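Local coordinates for protein oxidoreductase, short-chain dehydrogenase/reductase family (Aeromonas hydrophila subsp. hydrophila, PDB 3L6E) that probably acts as a nucleotide-dependent oxidoreductase of the short-chain dehydrogenase/reductase family, perhaps reducing 3-dehydrosphinganine in sphingolipid metabolism, at residues L147-A150 with S151-G154. Numbering follows the deposited sequence.
Sequences LYCA and SKWG
Y148 and K152 sit one helical turn apart near the start of helix 145-165, spaced as the tyrosine and lysine of the YxxxK signature of short-chain dehydrogenases. Their main chains are joined by a nearly straight bond from K152 N to Y148 O (2.9 Å, N-H...O 172°). The i to i+4 pattern continues on both sides: S151 N gives to L147 O, W153 N to C149 O and G154 N to A150 O.

The lysine side chain runs back toward the preceding turn. With K152 CG between its own backbone N and carbonyl carbon (chi1 63°), the first methylenes lie against the carbonyl of Y148, K152 CG coming to 3.2 Å from Y148 O. Bends further along bring K152 CE to 4.0 Å from C149 SG and K152 NZ to 4.0 Å from Y148 CB. K152 NZ therefore lies beside the root of the tyrosine side chain, while the ring leads away and carries Y148 OH to 8.6 Å from K152 NZ. A hydrogen bond to S136 OG, on strand 128-137, holds the lysine tip, and the tyrosine side chain packs on T87 and Q139 in nearby loops.

One residue further along, W153 CG lies anti to its own carbonyl carbon (chi1 -78°), which turns the edge of the indole toward the carbonyl of C149. The ring meets C149 O at that edge, near the ring plane, with W153 CD1 3.3 Å from that oxygen; C149 CB is a looser apolar neighbour of the same carbon. S151 OG reaches N108 through a weak hydrogen bond.

In relatives, the tyrosine of this motif serves as the catalytic acid/base and the lysine binds the cofactor ribose; the arrangement here is consistent with the YxxxK helix of the Rossmann-fold SDR active site.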
loop_
_atom_site.group_PDB
_atom_site.type_symbol
_atom_site.label_atom_id
_atom_site.label_comp_id
_atom_site.label_asym_id
_atom_site.label_seq_id
_atom_site.Cartn_x
_atom_site.Cartn_y
_atom_site.Cartn_z
ATOM N N LEU A 147 18.829 -16.742 1.382
ATOM C CA LEU A 147 19.678 -15.633 1.803
ATOM C C LEU A 147 18.962 -14.296 1.610
ATOM O O LEU A 147 19.105 -13.395 2.437
ATOM C CB LEU A 147 21.054 -15.664 1.113
ATOM C CG LEU A 147 21.998 -14.447 1.213
ATOM C CD1 LEU A 147 22.326 -13.991 2.658
ATOM C CD2 LEU A 147 23.284 -14.706 0.431
ATOM N N TYR A 148 18.163 -14.185 0.549
ATOM C CA TYR A 148 17.350 -12.988 0.327
ATOM C C TYR A 148 16.305 -12.844 1.420
ATOM O O TYR A 148 16.047 -11.733 1.882
ATOM C CB TYR A 148 16.660 -13.000 -1.046
ATOM C CG TYR A 148 17.571 -12.654 -2.198
ATOM C CD1 TYR A 148 17.813 -11.322 -2.557
ATOM C CD2 TYR A 148 18.183 -13.657 -2.945
ATOM C CE1 TYR A 148 18.657 -11.008 -3.631
ATOM C CE2 TYR A 148 19.029 -13.356 -4.012
ATOM C CZ TYR A 148 19.261 -12.032 -4.350
ATOM O OH TYR A 148 20.098 -11.744 -5.409
ATOM N N CYS A 149 15.708 -13.967 1.821
ATOM C CA CYS A 149 14.733 -13.959 2.909
ATOM C C CYS A 149 15.385 -13.540 4.199
ATOM O O CYS A 149 14.887 -12.635 4.857
ATOM C CB CYS A 149 14.048 -15.304 3.072
ATOM S SG CYS A 149 12.911 -15.619 1.744
ATOM N N ALA A 150 16.511 -14.169 4.538
ATOM C CA ALA A 150 17.307 -13.721 5.674
ATOM C C ALA A 150 17.471 -12.201 5.618
ATOM O O ALA A 150 17.111 -11.503 6.559
ATOM C CB ALA A 150 18.652 -14.395 5.692
ATOM N N SER A 151 17.977 -11.703 4.494
ATOM C CA SER A 151 18.264 -10.285 4.328
ATOM C C SER A 151 17.062 -9.382 4.574
ATOM O O SER A 151 17.137 -8.463 5.400
ATOM C CB SER A 151 18.853 -10.011 2.942
ATOM O OG SER A 151 19.371 -8.697 2.863
ATOM N N LYS A 152 15.964 -9.635 3.862
ATOM C CA LYS A 152 14.777 -8.797 3.979
ATOM C C LYS A 152 14.071 -8.918 5.335
ATOM O O LYS A 152 13.652 -7.902 5.882
ATOM C CB LYS A 152 13.795 -9.006 2.811
ATOM C CG LYS A 152 13.200 -10.389 2.681
ATOM C CD LYS A 152 12.283 -10.467 1.467
ATOM C CE LYS A 152 12.475 -11.808 0.746
ATOM N NZ LYS A 152 12.875 -11.621 -0.701
ATOM N N TRP A 153 13.935 -10.140 5.863
ATOM C CA TRP A 153 13.359 -10.314 7.210
ATOM C C TRP A 153 14.130 -9.587 8.321
ATOM O O TRP A 153 13.524 -8.884 9.118
ATOM C CB TRP A 153 13.067 -11.786 7.551
ATOM C CG TRP A 153 11.816 -12.218 6.871
ATOM C CD1 TRP A 153 11.717 -12.997 5.751
ATOM C CD2 TRP A 153 10.478 -11.819 7.204
ATOM N NE1 TRP A 153 10.399 -13.141 5.386
ATOM C CE2 TRP A 153 9.615 -12.421 6.251
ATOM C CE3 TRP A 153 9.919 -11.028 8.227
ATOM C CZ2 TRP A 153 8.215 -12.260 6.291
ATOM C CZ3 TRP A 153 8.528 -10.864 8.267
ATOM C CH2 TRP A 153 7.691 -11.478 7.298
ATOM N N GLY A 154 15.450 -9.714 8.334
ATOM C CA GLY A 154 16.284 -8.911 9.230
ATOM C C GLY A 154 16.016 -7.409 9.170
ATOM O O GLY A 154 15.928 -6.753 10.214
#